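Local atomic coordinates of ferric-siderophore receptor protein (Streptomyces coelicolor, PDB entry 2X4L), a protein that probably binds ferric siderophores outside the cell membrane and delivers them for uptake, as a solute-binding protein of the family 8 type. Residues L101-Y106 against A137-S142; N254-P259 against E279-Q284. All coordinates share one frame; numbering follows the deposited sequence.

Contact 1: residues L101-Y106 against A137-S142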
# COMPACT_ATOMS: atom_id res chain seq x y z
N LEU A 101 -6.29 17.68 -2.76
CA LEU A 101 -5.50 17.99 -3.99
C LEU A 101 -5.87 19.39 -4.45
O LEU A 101 -7.03 19.62 -4.88
CB LEU A 101 -5.75 16.94 -5.10
CG LEU A 101 -4.78 16.89 -6.30
CD1 LEU A 101 -5.08 15.68 -7.20
CD2 LEU A 101 -4.86 18.22 -7.15
N ASN A 102 -5.01 20.39 -4.24
CA ASN A 102 -5.40 21.74 -4.56
C ASN A 102 -5.37 21.95 -6.09
O ASN A 102 -4.35 21.75 -6.73
CB ASN A 102 -4.44 22.70 -3.90
CG ASN A 102 -4.85 24.14 -4.10
OD1 ASN A 102 -4.65 24.68 -5.19
ND2 ASN A 102 -5.41 24.77 -3.09
N VAL A 103 -6.54 22.28 -6.68
CA VAL A 103 -6.60 22.28 -8.18
C VAL A 103 -5.83 23.41 -8.79
O VAL A 103 -5.21 23.20 -9.86
CB VAL A 103 -8.09 22.34 -8.63
CG1 VAL A 103 -8.20 22.42 -10.15
CG2 VAL A 103 -8.87 21.13 -8.08
N GLU A 104 -5.85 24.59 -8.13
CA GLU A 104 -5.11 25.72 -8.69
C GLU A 104 -3.61 25.42 -8.70
O GLU A 104 -2.93 25.72 -9.68
CB GLU A 104 -5.36 27.00 -7.90
CG GLU A 104 -6.83 27.52 -7.98
CD GLU A 104 -7.11 28.76 -7.04
OE1 GLU A 104 -6.17 29.46 -6.55
OE2 GLU A 104 -8.31 29.05 -6.79
N LYS A 105 -3.10 24.85 -7.61
CA LYS A 105 -1.67 24.56 -7.57
C LYS A 105 -1.37 23.41 -8.51
O LYS A 105 -0.26 23.35 -9.13
CB LYS A 105 -1.29 24.15 -6.14
CG LYS A 105 0.16 24.03 -5.96
CD LYS A 105 0.72 25.53 -6.10
CE LYS A 105 2.03 25.67 -5.35
NZ LYS A 105 1.96 24.65 -4.29
N TYR A 106 -2.31 22.43 -8.71
CA TYR A 106 -2.08 21.37 -9.68
C TYR A 106 -1.91 22.00 -11.11
O TYR A 106 -1.02 21.59 -11.81
CB TYR A 106 -3.30 20.47 -9.62
CG TYR A 106 -3.37 19.34 -10.60
CD1 TYR A 106 -2.30 18.50 -10.82
CD2 TYR A 106 -4.54 19.12 -11.36
CE1 TYR A 106 -2.40 17.43 -11.73
CE2 TYR A 106 -4.63 18.07 -12.25
CZ TYR A 106 -3.56 17.19 -12.40
OH TYR A 106 -3.55 16.13 -13.29
N ALA A 137 -9.77 16.31 -13.54
CA ALA A 137 -9.67 15.58 -14.83
C ALA A 137 -9.55 16.42 -16.09
O ALA A 137 -9.01 15.95 -17.11
CB ALA A 137 -10.96 14.66 -15.02
N LYS A 138 -9.98 17.68 -16.00
CA LYS A 138 -9.88 18.57 -17.14
C LYS A 138 -8.43 18.84 -17.48
O LYS A 138 -8.17 19.11 -18.67
CB LYS A 138 -10.59 19.91 -16.95
CG LYS A 138 -12.11 19.87 -16.67
CD LYS A 138 -12.82 19.08 -17.70
CE LYS A 138 -14.30 19.40 -17.62
NZ LYS A 138 -15.01 18.54 -18.54
N LEU A 139 -7.55 18.86 -16.47
CA LEU A 139 -6.20 19.37 -16.68
C LEU A 139 -5.17 18.39 -17.16
O LEU A 139 -4.15 18.79 -17.74
CB LEU A 139 -5.70 19.98 -15.37
CG LEU A 139 -6.43 21.28 -15.08
CD1 LEU A 139 -6.45 21.60 -13.59
CD2 LEU A 139 -5.77 22.45 -15.89
N ALA A 140 -5.48 17.11 -17.10
CA ALA A 140 -4.58 16.10 -17.69
C ALA A 140 -5.22 14.74 -17.67
O ALA A 140 -6.03 14.46 -16.77
CB ALA A 140 -3.22 16.01 -16.87
N PRO A 141 -4.83 13.82 -18.58
CA PRO A 141 -5.36 12.49 -18.54
C PRO A 141 -4.82 11.77 -17.26
O PRO A 141 -3.78 12.15 -16.67
CB PRO A 141 -4.76 11.78 -19.81
CG PRO A 141 -3.57 12.58 -20.03
CD PRO A 141 -3.80 13.96 -19.62
N SER A 142 -5.50 10.69 -16.92
CA SER A 142 -5.11 9.88 -15.79
C SER A 142 -4.83 8.44 -16.13
O SER A 142 -5.40 7.87 -17.13
CB SER A 142 -6.20 9.92 -14.68
OG SER A 142 -7.45 9.49 -15.23
O HOH W 1 -6.00 15.11 -14.10
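Y106 reaches from helix 103-108 past L139 and up to A140, and its side chain can be traced atom by atom. With CG anti to the backbone N (chi1 176°), the ring is directed from Y106 CB toward 137-142. Y106 CD2 lies 3.8 Å from L139 CD1, and Y106 CE2 is equally close to L139 CB; the two side chains run past one another in opposite directions, and L139 CB lies obliquely to the Y106 ring. At the tip, Y106 OH stands 3.6 Å from A140 CB. Y106 OH donates to a water 2.8 Å away. That water donates in turn to A140 O at 2.7 Å, so the phenol oxygen is tied to the backbone of A140 without a direct bond. V103 adds an apolar touch, its CG1 lying 3.9 Å from L139 CD1. At the start of helix 103-108, N102 is the N-cap: N102 OD1 accepts from K105 N at 2.9 Å, in the carbonyl plane. V136, L94 and L114 also touch Y106. Helix 103-108 thus packs against the end region of helix 133-139 and the loop leading to strand 142-146, on the parallel five-stranded sheet of a Rossmann-like lobe, the architecture of this binding-protein family.

Contact 2: residues N254-P259 against E279-Q284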
# COMPACT_ATOMS: atom_id res chain seq x y z
N ASN A 254 -13.24 -5.42 22.46
CA ASN A 254 -13.41 -6.75 21.90
C ASN A 254 -12.26 -7.17 20.94
O ASN A 254 -12.38 -8.15 20.13
CB ASN A 254 -14.72 -6.90 21.11
CG ASN A 254 -14.93 -8.36 20.60
OD1 ASN A 254 -14.44 -9.38 21.22
ND2 ASN A 254 -15.67 -8.49 19.46
N VAL A 255 -11.11 -6.53 21.16
CA VAL A 255 -9.96 -6.86 20.26
C VAL A 255 -9.38 -8.27 20.48
O VAL A 255 -8.59 -8.79 19.68
CB VAL A 255 -8.87 -5.78 20.23
CG1 VAL A 255 -9.45 -4.48 19.65
CG2 VAL A 255 -8.21 -5.63 21.61
N ASP A 256 -9.75 -8.93 21.58
CA ASP A 256 -9.36 -10.31 21.80
C ASP A 256 -10.28 -11.38 21.17
O ASP A 256 -10.16 -12.56 21.44
CB ASP A 256 -9.23 -10.57 23.32
CG ASP A 256 -10.53 -10.20 24.10
OD1 ASP A 256 -11.54 -9.65 23.60
OD2 ASP A 256 -10.54 -10.37 25.36
N LYS A 257 -11.12 -10.97 20.22
CA LYS A 257 -12.03 -11.91 19.59
C LYS A 257 -11.37 -13.14 19.02
O LYS A 257 -11.93 -14.26 19.13
CB LYS A 257 -12.92 -11.20 18.56
CG LYS A 257 -13.90 -12.07 17.85
CD LYS A 257 -14.89 -11.36 16.94
CE LYS A 257 -15.76 -12.40 16.27
NZ LYS A 257 -16.82 -11.81 15.41
N TYR A 258 -10.27 -12.90 18.28
CA TYR A 258 -9.57 -13.95 17.55
C TYR A 258 -8.20 -14.20 18.18
O TYR A 258 -7.37 -13.30 18.32
CB TYR A 258 -9.32 -13.55 16.07
CG TYR A 258 -10.59 -13.19 15.37
CD1 TYR A 258 -11.46 -14.16 15.00
CD2 TYR A 258 -10.86 -11.89 15.08
CE1 TYR A 258 -12.66 -13.85 14.35
CE2 TYR A 258 -12.01 -11.54 14.45
CZ TYR A 258 -12.93 -12.56 14.10
OH TYR A 258 -14.12 -12.27 13.42
N PRO A 259 -7.90 -15.46 18.46
CA PRO A 259 -6.54 -15.74 18.97
C PRO A 259 -5.53 -15.52 17.79
O PRO A 259 -5.77 -15.99 16.67
CB PRO A 259 -6.65 -17.20 19.34
CG PRO A 259 -8.14 -17.31 19.74
CD PRO A 259 -8.82 -16.59 18.67
N GLU A 279 -4.88 1.30 24.86
CA GLU A 279 -6.06 0.57 25.33
C GLU A 279 -5.63 -0.74 26.01
O GLU A 279 -4.77 -1.52 25.51
CB GLU A 279 -7.05 0.31 24.12
CG GLU A 279 -7.97 -0.94 24.39
CD GLU A 279 -9.10 -0.67 25.37
OE1 GLU A 279 -9.47 0.51 25.54
OE2 GLU A 279 -9.55 -1.62 26.06
N GLY A 280 -6.19 -0.98 27.20
CA GLY A 280 -5.79 -2.13 28.03
C GLY A 280 -6.02 -3.50 27.46
O GLY A 280 -5.19 -4.39 27.61
N THR A 281 -7.08 -3.62 26.68
CA THR A 281 -7.40 -4.89 26.03
C THR A 281 -6.32 -5.25 24.99
O THR A 281 -5.98 -6.40 24.83
CB THR A 281 -8.76 -4.79 25.34
OG1 THR A 281 -9.72 -4.34 26.35
CG2 THR A 281 -9.21 -6.16 24.92
N TRP A 282 -5.85 -4.25 24.26
CA TRP A 282 -4.72 -4.45 23.32
C TRP A 282 -3.43 -4.87 24.05
O TRP A 282 -2.73 -5.82 23.64
CB TRP A 282 -4.54 -3.12 22.58
CG TRP A 282 -3.17 -3.05 21.87
CD1 TRP A 282 -1.99 -2.53 22.34
CD2 TRP A 282 -2.87 -3.58 20.56
NE1 TRP A 282 -0.97 -2.72 21.41
CE2 TRP A 282 -1.50 -3.35 20.32
CE3 TRP A 282 -3.64 -4.29 19.58
CZ2 TRP A 282 -0.86 -3.73 19.14
CZ3 TRP A 282 -2.98 -4.64 18.39
CH2 TRP A 282 -1.59 -4.36 18.22
N LYS A 283 -3.13 -4.14 25.11
CA LYS A 283 -1.85 -4.36 25.80
C LYS A 283 -1.81 -5.74 26.42
O LYS A 283 -0.71 -6.28 26.67
CB LYS A 283 -1.69 -3.29 26.92
CG LYS A 283 -1.40 -1.89 26.38
CD LYS A 283 -0.76 -0.96 27.42
CE LYS A 283 -1.82 -0.34 28.27
NZ LYS A 283 -1.40 1.05 28.58
N GLN A 284 -2.96 -6.31 26.65
CA GLN A 284 -3.03 -7.63 27.18
C GLN A 284 -3.07 -8.77 26.17
O GLN A 284 -3.11 -9.87 26.52
CB GLN A 284 -4.18 -7.74 28.15
CG GLN A 284 -3.92 -6.89 29.42
CD GLN A 284 -2.66 -7.33 30.17
OE1 GLN A 284 -1.73 -6.53 30.40
NE2 GLN A 284 -2.62 -8.59 30.54
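The backbones of V255 and W282 come nearest, their CA atoms 6.5 Å apart, where a type I beta turn from N254 to K257, closed by K257 N donating to N254 O, faces the short helix 280-283. V255 carries its side of the contact through one methyl. Its chi1 of -64° places CG2 between the backbone N and the carbonyl carbon and brings it against the helix, where V255 CG2 meets T281 CG2 at 3.5 Å, tighter than usual for two carbons. The same methyl lies 3.8 Å from W282 N, so it rests on the backbone as well as on the threonine. T281 divides its two branches: CG2 faces the turn, while OG1 turns back to the start of the helix and donates to E279 OE2 at 2.7 Å, using the anti lone pair of that oxygen. T281 N also donates to E279 OE2, at 3.2 Å and from above the carboxylate plane, a capping bond to E279, the N-cap residue. Replacing T281 by an alanine would probably open a gap beside V255 CG2 and leave E279 OE2 with one grip fewer, freer to turn. W282 also packs on I263 and M265 of strand 262-266, setting the helix against the mixed sheet. No hydrogen bond crosses between the segments: methyl contact joins turn to helix, while the bonds to E279 OE2 lie within 279-284 and probably steady its first turn.

Contact 1 and contact 2 lie on opposite sides of the chain's centre, their centres about 23 Å and about 25 Å from it. The two centres are about 44 Å apart and the nearest atoms about 31 Å apart. They follow in series along the chain and do not touch. Contact 1 belongs to the lobe built on the parallel sheet that includes strands 92-95 and 113-118; contact 2 belongs to the lobe of the mixed sheet, where W282 touches strand 262-266. Each contact thus lies within one lobe, and neither bridges the two. In binding proteins of this family the ligand generally sits in the cleft between two such lobes; neither contact includes a bound ligand.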